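Local coordinates for sensory box/GGDEF domain protein (Colwellia psychrerythraea, PDB 3LYX), which probably acts in cyclic-di-GMP signalling, its PAS domain, the part crystallised here, sensing a signal that may regulate a GGDEF diguanylate cyclase domain, at residues B[48-51]-B[52-56]; B[62-65]-B[66-70]. One frame throughout, in Å; residues are numbered along the deposited sequence.

Contact 1: B[48-51]-B[52-56]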
loop_
_atom_site.group_PDB
_atom_site.type_symbol
_atom_site.label_atom_id
_atom_site.label_comp_id
_atom_site.label_asym_id
_atom_site.label_seq_id
_atom_site.Cartn_x
_atom_site.Cartn_y
_atom_site.Cartn_z
ATOM N N ILE B 48 -10.531 14.404 3.620
ATOM C CA ILE B 48 -11.632 13.717 4.285
ATOM C C ILE B 48 -12.907 14.548 4.364
ATOM O O ILE B 48 -12.878 15.695 4.793
ATOM C CB ILE B 48 -11.222 13.270 5.700
ATOM C CG1 ILE B 48 -10.058 12.272 5.606
ATOM C CG2 ILE B 48 -12.400 12.615 6.401
ATOM C CD1 ILE B 48 -9.474 11.888 6.941
ATOM N N GLY B 49 -14.025 13.957 3.949
ATOM C CA GLY B 49 -15.301 14.659 3.990
ATOM C C GLY B 49 -15.626 15.386 2.698
ATOM O O GLY B 49 -16.724 15.931 2.538
ATOM N N GLN B 50 -14.665 15.395 1.777
ATOM C CA GLN B 50 -14.834 16.045 0.482
ATOM C C GLN B 50 -15.277 15.025 -0.563
ATOM O O GLN B 50 -15.063 13.814 -0.403
ATOM C CB GLN B 50 -13.520 16.672 -0.004
ATOM C CG GLN B 50 -12.904 17.738 0.891
ATOM C CD GLN B 50 -13.872 18.860 1.285
ATOM O OE1 GLN B 50 -14.633 19.385 0.454
ATOM N NE2 GLN B 50 -13.828 19.243 2.558
ATOM N N PRO B 51 -15.898 15.504 -1.651
ATOM C CA PRO B 51 -16.349 14.595 -2.701
ATOM C C PRO B 51 -15.118 14.142 -3.470
ATOM O O PRO B 51 -14.238 14.942 -3.787
ATOM C CB PRO B 51 -17.296 15.466 -3.530
ATOM C CG PRO B 51 -16.680 16.809 -3.434
ATOM C CD PRO B 51 -16.228 16.904 -1.980
ATOM N N VAL B 52 -15.040 12.851 -3.747
ATOM C CA VAL B 52 -13.889 12.344 -4.461
ATOM C C VAL B 52 -13.773 12.940 -5.861
ATOM O O VAL B 52 -12.688 12.940 -6.434
ATOM C CB VAL B 52 -13.920 10.800 -4.551
ATOM C CG1 VAL B 52 -15.019 10.346 -5.503
ATOM C CG2 VAL B 52 -12.563 10.286 -4.986
ATOM N N ASN B 53 -14.866 13.474 -6.416
ATOM C CA ASN B 53 -14.761 14.042 -7.758
ATOM C C ASN B 53 -13.950 15.338 -7.795
ATOM O O ASN B 53 -13.675 15.864 -8.869
ATOM C CB ASN B 53 -16.142 14.259 -8.412
ATOM C CG ASN B 53 -17.023 15.237 -7.658
ATOM O OD1 ASN B 53 -16.559 16.259 -7.154
ATOM N ND2 ASN B 53 -18.317 14.936 -7.604
ATOM N N MET B 54 -13.558 15.848 -6.629
ATOM C CA MET B 54 -12.749 17.060 -6.604
ATOM C C MET B 54 -11.361 16.705 -7.168
ATOM O O MET B 54 -10.584 17.591 -7.532
ATOM C CB MET B 54 -12.662 17.636 -5.172
ATOM C CG MET B 54 -11.403 17.337 -4.368
ATOM S SD MET B 54 -11.349 18.207 -2.738
ATOM C CE MET B 54 -10.829 19.742 -3.250
ATOM N N LEU B 55 -11.081 15.402 -7.279
ATOM C CA LEU B 55 -9.799 14.909 -7.808
ATOM C C LEU B 55 -9.832 14.669 -9.325
ATOM O O LEU B 55 -8.801 14.384 -9.945
ATOM C CB LEU B 55 -9.400 13.602 -7.115
ATOM C CG LEU B 55 -9.334 13.584 -5.587
ATOM C CD1 LEU B 55 -9.033 12.170 -5.127
ATOM C CD2 LEU B 55 -8.269 14.562 -5.083
ATOM N N HIS B 56 -11.023 14.776 -9.908
ATOM C CA HIS B 56 -11.213 14.584 -11.345
ATOM C C HIS B 56 -11.080 15.905 -12.082
ATOM O O HIS B 56 -11.198 16.987 -11.491
ATOM C CB HIS B 56 -12.619 14.056 -11.641
ATOM C CG HIS B 56 -12.904 12.706 -11.066
ATOM N ND1 HIS B 56 -14.186 12.254 -10.846
ATOM C CD2 HIS B 56 -12.077 11.703 -10.687
ATOM C CE1 HIS B 56 -14.138 11.030 -10.351
ATOM N NE2 HIS B 56 -12.870 10.673 -10.246
#
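Met54 turns back over the chain that leads into its own 3-10 turn, laying its sulfur against the aliphatic root of Gln50. SD lies 3.8 Å from Gln50 CB and only slightly farther from CG, so the thioether meets methylenes and not the amide. Two torsions of Met54 bring the sulfur there: chi1 stands at 100°, well off a staggered position, and the chain then runs extended through chi2 (175°). The later bend at chi3 only sets the direction of the terminal methyl. The amide of Gln50 is carried away from the sulfur.

Pro51 enters the turn with its ring on the flank of Asn53. The side-chain OD1 of Asn53 lies against the ring carbons, 3.8 Å from Pro51 CG and about as far from CB, a van der Waals contact of an oxygen with CH groups. With chi1 at 62°, Asn53 CG is wedged between its own N and C, which directs the amide back along the chain to the proline. The closing bond belongs to the backbone: Met54 N donates to Pro51 O at 3.1 Å, and the donor stands above the carbonyl plane. Leu55 N to Val52 O and His56 N to Asn53 O continue the same i to i+3 pattern through the 3-10 segment.

Around the turn, Pro51 also touches Phe28 and Met54 touches Tyr42, while Gly49 and Gln50 are tied by backbone bonds to Ile29. The chemistry is therefore divided: one main-chain bond links the two segments and the next two continue the turn, so its shape rests on the backbone, while sulfur, methylenes and proline ring add weak van der Waals packing at a surface, without a charged pair or a side-chain hydrogen bond between them.

Contact 2: B[62-65]-B[66-70]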
loop_
_atom_site.group_PDB
_atom_site.type_symbol
_atom_site.label_atom_id
_atom_site.label_comp_id
_atom_site.label_asym_id
_atom_site.label_seq_id
_atom_site.Cartn_x
_atom_site.Cartn_y
_atom_site.Cartn_z
ATOM N N GLU B 62 -18.542 12.513 -14.669
ATOM C CA GLU B 62 -19.689 11.674 -14.991
ATOM C C GLU B 62 -19.319 10.393 -15.732
ATOM O O GLU B 62 -19.874 9.328 -15.452
ATOM C CB GLU B 62 -20.727 12.486 -15.776
ATOM C CG GLU B 62 -21.357 13.610 -14.942
ATOM C CD GLU B 62 -22.553 14.268 -15.614
ATOM O OE1 GLU B 62 -22.394 14.815 -16.728
ATOM O OE2 GLU B 62 -23.655 14.239 -15.024
ATOM N N HIS B 63 -18.363 10.482 -16.653
ATOM C CA HIS B 63 -17.936 9.306 -17.414
ATOM C C HIS B 63 -17.262 8.274 -16.499
ATOM O O HIS B 63 -17.639 7.098 -16.472
ATOM C CB HIS B 63 -16.971 9.725 -18.536
ATOM C CG HIS B 63 -16.385 8.571 -19.294
ATOM N ND1 HIS B 63 -17.143 7.737 -20.088
ATOM C CD2 HIS B 63 -15.117 8.097 -19.354
ATOM C CE1 HIS B 63 -16.368 6.797 -20.604
ATOM N NE2 HIS B 63 -15.134 6.992 -20.172
ATOM N N ILE B 64 -16.259 8.725 -15.755
ATOM C CA ILE B 64 -15.531 7.852 -14.843
ATOM C C ILE B 64 -16.470 7.162 -13.851
ATOM O O ILE B 64 -16.389 5.951 -13.653
ATOM C CB ILE B 64 -14.454 8.649 -14.072
ATOM C CG1 ILE B 64 -13.365 9.106 -15.050
ATOM C CG2 ILE B 64 -13.868 7.795 -12.947
ATOM C CD1 ILE B 64 -12.327 10.023 -14.441
ATOM N N THR B 65 -17.367 7.934 -13.244
ATOM C CA THR B 65 -18.314 7.390 -12.277
ATOM C C THR B 65 -19.203 6.318 -12.900
ATOM O O THR B 65 -19.519 5.327 -12.250
ATOM C CB THR B 65 -19.224 8.499 -11.684
ATOM O OG1 THR B 65 -18.420 9.571 -11.173
ATOM C CG2 THR B 65 -20.085 7.933 -10.554
ATOM N N SER B 66 -19.609 6.509 -14.156
ATOM C CA SER B 66 -20.473 5.531 -14.818
ATOM C C SER B 66 -19.729 4.249 -15.135
ATOM O O SER B 66 -20.291 3.162 -15.041
ATOM C CB SER B 66 -21.059 6.099 -16.117
ATOM O OG SER B 66 -21.866 7.235 -15.864
ATOM N N GLU B 67 -18.465 4.375 -15.520
ATOM C CA GLU B 67 -17.659 3.207 -15.847
ATOM C C GLU B 67 -17.326 2.413 -14.577
ATOM O O GLU B 67 -17.323 1.179 -14.589
ATOM C CB GLU B 67 -16.374 3.641 -16.561
ATOM C CG GLU B 67 -16.597 4.340 -17.912
ATOM C CD GLU B 67 -17.325 3.462 -18.930
ATOM O OE1 GLU B 67 -16.910 2.302 -19.120
ATOM O OE2 GLU B 67 -18.305 3.932 -19.545
ATOM N N VAL B 68 -17.060 3.124 -13.484
ATOM C CA VAL B 68 -16.742 2.479 -12.210
ATOM C C VAL B 68 -17.912 1.619 -11.742
ATOM O O VAL B 68 -17.757 0.419 -11.491
ATOM C CB VAL B 68 -16.421 3.525 -11.111
ATOM C CG1 VAL B 68 -16.189 2.826 -9.773
ATOM C CG2 VAL B 68 -15.192 4.322 -11.500
ATOM N N ILE B 69 -19.082 2.245 -11.633
ATOM C CA ILE B 69 -20.294 1.550 -11.211
ATOM C C ILE B 69 -20.548 0.367 -12.140
ATOM O O ILE B 69 -20.797 -0.759 -11.692
ATOM C CB ILE B 69 -21.528 2.500 -11.251
ATOM C CG1 ILE B 69 -21.547 3.394 -10.010
ATOM C CG2 ILE B 69 -22.822 1.688 -11.320
ATOM C CD1 ILE B 69 -20.317 4.252 -9.836
ATOM N N SER B 70 -20.481 0.632 -13.441
ATOM C CA SER B 70 -20.710 -0.399 -14.438
ATOM C C SER B 70 -19.744 -1.566 -14.276
ATOM O O SER B 70 -20.147 -2.731 -14.312
ATOM C CB SER B 70 -20.569 0.193 -15.843
ATOM O OG SER B 70 -20.908 -0.762 -16.826
#
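His63 and Glu67, one helical turn apart, meet face on: the methylene CG of Glu67 lies over one face of the imidazole, 3.9 Å from the ring centroid of His63 and displaced toward the rim, a CH-pi contact. The His63 ring reaches along the helix because its CG is anti to the backbone N (chi1 175°). Glu67 bends at chi2 to follow it, and its carboxylate plane is inclined by only 29° to the ring. The charged atoms are not in contact, Glu67 OE2 staying 4.0 Å from His63 ND1, though the nearby carboxylate would probably favour a protonated imidazole.

On another side of the helix the Ser66 hydroxyl folds back onto the preceding turn. OG donates to Glu62 O at 2.9 Å, joining Ser66 N on the same carbonyl oxygen; the two donors come from opposite faces of the carbonyl plane. Its torsion, chi1 -62°, sets OG beside the backbone N and so within range of that acceptor.

Ile64 and Val68 supply the apolar flank, crossing at an angle with their CG2 methyls 4.0 Å apart. Thr65 and Ile69 instead lie side by side and point the same way, and the hydroxyl of Thr65 is turned back to Thr61 O. Beneath them run the i to i+4 backbone bonds of an alpha-helix, the one from Ile69 N to Thr65 O being less certain.

Within the PAS fold, these are residues 62-70 of helix 61-75, which precedes strand 78-85 at the edge of the antiparallel sheet. Ile64 rests on Ile82 of that strand, while Val68 and Glu67 touch Trp78, so the helix packs back on the strand it leads into.

Overall arrangement
The two contacts follow each other along one connection of the PAS domain: contact 1 is the 3-10 turn in the loop after helix 44-47, and contact 2 comprises residues 62-70 of helix 61-75. Their centres are 15 Å apart. They meet where His56, at the end of contact 1, packs against Ile64 of contact 2, with His56 NE2 4.1 Å from Ile64 CG2. Thr61, at the start of the helix, binds His56 ND1 through its hydroxyl and accepts from Thr65 OG1 through its carbonyl. Strand 78-85 is shared too: Leu55 pairs by backbone with Leu85, and contact 2 packs on the same strand.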